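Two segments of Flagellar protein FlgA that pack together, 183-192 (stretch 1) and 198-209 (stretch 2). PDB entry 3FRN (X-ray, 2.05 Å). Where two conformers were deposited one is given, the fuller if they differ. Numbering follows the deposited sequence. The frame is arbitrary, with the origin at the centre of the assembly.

Stretch 1, residues 183-192: EVVGKISRRY
Stretch 2, residues 198-209: VLTADMVKDPPD

Residues 183-192 and 198-209 of FlgA meet through a short antiparallel ladder and flanking side-chain contacts; together the two stretches bury 712 Å², both sides summed. Ile-188 (phi/psi -111/125) pairs with Lys-205 (-138/159), their CA atoms 5.2 Å apart, and the pair is joined by two hydrogen bonds: Ile-188 N donates to Lys-205 O (2.8 Å, 175°), and Lys-205 N returns a bond to Ile-188 O (2.8 Å, 156°). Ile-188 O also receives a CA-H contact from Val-204 CA at 3.3 Å. Ser-189 and Val-204 form the next, non-hydrogen-bonded pair (CA-CA 4.5 Å), after which Arg-190 N donates to Met-203 O (2.7 Å, 166°).

A type II turn from Val-184 to Lys-187 leads into the strand, closed by Lys-187 N to Val-184 O (3.0 Å). Gly-186 takes phi/psi 100/-17, where a CB would jam against the preceding carbonyl. On the other stretch, a 3-10 segment, 201-203, precedes the strand; Met-203 N bonds to Thr-200 O (3.0 Å), and Thr-200 OG1 (chi1 p) donates to Asp-202 OD1 (2.8 Å).

Side chains alternate across the sheet. On one face, Ile-188 (m, t) reaches Pro-208, CD1 to CD 3.7 Å, while Lys-205 (p, t, t, t) extends its aliphatic chain so that CD lies over one face of the Arg-190 guanidinium. Arg-190 (m, t, chi3 95°) has Val-204 O near the guanidinium plane. On the other face lie buried Ser-189 and Val-204 (m). Ser-189 (t) donates through OG to its own stretch, at Arg-191 O (2.6 Å).

Lys-187 (m, chi2 -91°, t, p) lays CD 3.9 Å from Val-204 CG2; its NZ makes a weak bond to Glu-183 O (3.4 Å) and remains 4.5 Å from Asp-206 OD2, beyond a salt bridge. Val-184 CG1 meets Leu-199 CD2 at 3.9 Å, an apolar contact between buried residues. Arg-191 NH1 approaches Asp-202 O at 3.1 Å.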

# COMPACT_ATOMS: atom_id res chain seq x y z
N GLU A 183 -1.44 7.50 15.81
CA GLU A 183 -0.96 8.44 14.81
C GLU A 183 -2.01 9.48 14.42
O GLU A 183 -1.67 10.56 13.95
CB GLU A 183 -0.50 7.71 13.54
CG GLU A 183 0.69 6.80 13.72
CD GLU A 183 0.96 5.93 12.50
OE1 GLU A 183 1.47 4.81 12.67
OE2 GLU A 183 0.66 6.37 11.36
N VAL A 184 -3.28 9.14 14.61
CA VAL A 184 -4.38 9.98 14.13
C VAL A 184 -5.18 10.69 15.22
O VAL A 184 -5.80 11.72 14.95
CB VAL A 184 -5.37 9.20 13.25
CG1 VAL A 184 -5.76 10.03 12.05
CG2 VAL A 184 -4.76 7.90 12.78
N VAL A 185 -5.20 10.14 16.44
CA VAL A 185 -5.95 10.78 17.53
C VAL A 185 -5.39 12.16 17.88
O VAL A 185 -4.18 12.32 18.07
CB VAL A 185 -6.07 9.90 18.81
CG1 VAL A 185 -7.10 8.82 18.60
CG2 VAL A 185 -4.71 9.32 19.22
N GLY A 186 -6.28 13.14 17.95
CA GLY A 186 -5.89 14.52 18.19
C GLY A 186 -5.86 15.33 16.91
O GLY A 186 -5.86 16.56 16.96
N LYS A 187 -5.84 14.65 15.77
CA LYS A 187 -5.83 15.31 14.47
C LYS A 187 -7.21 15.88 14.17
O LYS A 187 -8.21 15.39 14.68
CB LYS A 187 -5.42 14.36 13.35
CG LYS A 187 -3.95 13.92 13.37
CD LYS A 187 -3.07 14.83 12.55
CE LYS A 187 -1.60 14.42 12.66
NZ LYS A 187 -1.27 13.20 11.86
N ILE A 188 -7.23 16.90 13.32
CA ILE A 188 -8.45 17.60 12.95
C ILE A 188 -8.77 17.29 11.49
O ILE A 188 -7.93 17.48 10.62
CB ILE A 188 -8.27 19.13 13.20
CG1 ILE A 188 -8.14 19.40 14.70
CG2 ILE A 188 -9.42 19.94 12.61
CD1 ILE A 188 -7.65 20.77 15.05
N SER A 189 -9.98 16.80 11.24
CA SER A 189 -10.42 16.48 9.89
C SER A 189 -10.53 17.72 9.00
O SER A 189 -11.10 18.73 9.39
CB SER A 189 -11.78 15.80 9.95
OG SER A 189 -12.17 15.38 8.65
N ARG A 190 -9.98 17.62 7.79
CA ARG A 190 -10.09 18.71 6.83
C ARG A 190 -11.38 18.56 6.02
O ARG A 190 -11.74 19.45 5.25
CB ARG A 190 -8.88 18.74 5.89
CG ARG A 190 -7.54 18.98 6.58
CD ARG A 190 -6.37 18.84 5.61
NE ARG A 190 -5.97 20.13 5.07
CZ ARG A 190 -4.79 20.71 5.32
NH1 ARG A 190 -4.51 21.89 4.79
NH2 ARG A 190 -3.89 20.11 6.08
N ARG A 191 -12.06 17.43 6.19
CA ARG A 191 -13.25 17.15 5.39
C ARG A 191 -14.37 16.35 6.06
O ARG A 191 -14.20 15.77 7.14
CB ARG A 191 -12.89 16.52 4.03
CG ARG A 191 -11.66 15.64 4.00
CD ARG A 191 -11.22 15.41 2.56
NE ARG A 191 -11.02 16.68 1.86
CZ ARG A 191 -9.86 17.31 1.78
NH1 ARG A 191 -8.77 16.81 2.34
NH2 ARG A 191 -9.78 18.47 1.12
N TYR A 192 -15.52 16.36 5.40
CA TYR A 192 -16.60 15.46 5.73
C TYR A 192 -16.33 14.10 5.10
O TYR A 192 -16.32 13.95 3.87
CB TYR A 192 -17.95 16.02 5.27
CG TYR A 192 -19.10 15.05 5.42
CD1 TYR A 192 -19.58 14.33 4.33
CD2 TYR A 192 -19.70 14.85 6.66
CE1 TYR A 192 -20.63 13.44 4.46
CE2 TYR A 192 -20.76 13.96 6.80
CZ TYR A 192 -21.21 13.26 5.70
OH TYR A 192 -22.26 12.38 5.84
N VAL A 198 -10.84 4.90 4.56
CA VAL A 198 -9.44 4.73 4.96
C VAL A 198 -8.84 6.10 5.14
O VAL A 198 -8.83 6.90 4.20
CB VAL A 198 -8.62 3.99 3.89
CG1 VAL A 198 -7.15 3.90 4.30
CG2 VAL A 198 -9.20 2.61 3.62
N LEU A 199 -8.34 6.37 6.34
CA LEU A 199 -7.84 7.68 6.69
C LEU A 199 -6.48 7.85 6.04
O LEU A 199 -5.69 6.91 6.03
CB LEU A 199 -7.75 7.83 8.21
CG LEU A 199 -8.53 8.98 8.83
CD1 LEU A 199 -9.78 9.28 8.02
CD2 LEU A 199 -8.93 8.67 10.26
N THR A 200 -6.23 9.01 5.46
CA THR A 200 -4.93 9.31 4.89
C THR A 200 -4.42 10.68 5.35
O THR A 200 -5.22 11.56 5.70
CB THR A 200 -4.91 9.26 3.33
OG1 THR A 200 -5.75 10.29 2.80
CG2 THR A 200 -5.36 7.90 2.79
N ALA A 201 -3.10 10.85 5.33
CA ALA A 201 -2.44 12.07 5.78
C ALA A 201 -3.02 13.37 5.21
O ALA A 201 -3.12 14.38 5.92
CB ALA A 201 -0.95 11.98 5.47
N ASP A 202 -3.46 13.33 3.96
CA ASP A 202 -3.95 14.51 3.25
C ASP A 202 -5.36 14.93 3.66
O ASP A 202 -5.87 15.94 3.18
CB ASP A 202 -3.89 14.28 1.74
CG ASP A 202 -4.51 12.96 1.32
OD1 ASP A 202 -3.84 11.91 1.47
OD2 ASP A 202 -5.66 12.97 0.85
N MET A 203 -5.99 14.17 4.55
CA MET A 203 -7.37 14.45 4.94
C MET A 203 -7.48 15.09 6.31
O MET A 203 -8.55 15.55 6.72
CB MET A 203 -8.18 13.16 4.92
CG MET A 203 -8.11 12.45 3.60
SD MET A 203 -9.47 11.32 3.34
CE MET A 203 -9.12 10.09 4.53
N VAL A 204 -6.36 15.11 7.02
CA VAL A 204 -6.32 15.58 8.39
C VAL A 204 -5.24 16.63 8.54
O VAL A 204 -4.36 16.76 7.69
CB VAL A 204 -6.07 14.40 9.38
CG1 VAL A 204 -7.18 13.37 9.30
CG2 VAL A 204 -4.72 13.75 9.14
N LYS A 205 -5.32 17.41 9.61
CA LYS A 205 -4.25 18.33 9.94
C LYS A 205 -4.01 18.29 11.42
O LYS A 205 -4.88 17.87 12.19
CB LYS A 205 -4.57 19.75 9.47
CG LYS A 205 -5.76 20.41 10.11
CD LYS A 205 -5.90 21.83 9.62
CE LYS A 205 -7.21 22.44 10.07
NZ LYS A 205 -7.67 23.49 9.12
N ASP A 206 -2.82 18.71 11.82
CA ASP A 206 -2.45 18.75 13.22
C ASP A 206 -3.25 19.81 13.98
O ASP A 206 -3.72 20.78 13.38
CB ASP A 206 -0.95 19.02 13.34
CG ASP A 206 -0.11 17.80 12.96
OD1 ASP A 206 0.42 17.14 13.88
OD2 ASP A 206 0.01 17.51 11.75
N PRO A 207 -3.46 19.60 15.30
CA PRO A 207 -4.07 20.64 16.13
C PRO A 207 -3.18 21.89 16.20
O PRO A 207 -1.95 21.77 16.17
CB PRO A 207 -4.16 19.98 17.51
CG PRO A 207 -3.15 18.88 17.48
CD PRO A 207 -3.16 18.38 16.07
N PRO A 208 -3.80 23.09 16.26
CA PRO A 208 -3.04 24.35 16.29
C PRO A 208 -2.34 24.55 17.61
O PRO A 208 -2.80 24.05 18.63
CB PRO A 208 -4.13 25.42 16.10
CG PRO A 208 -5.35 24.69 15.64
CD PRO A 208 -5.25 23.33 16.26
N ASP A 209 -1.22 25.27 17.60
CA ASP A 209 -0.43 25.45 18.83
C ASP A 209 -1.08 26.47 19.77
O ASP A 209 -0.87 26.43 20.98
CB ASP A 209 1.00 25.83 18.49
CG ASP A 209 1.64 24.87 17.50
OD1 ASP A 209 1.24 23.69 17.46
OD2 ASP A 209 2.54 25.29 16.75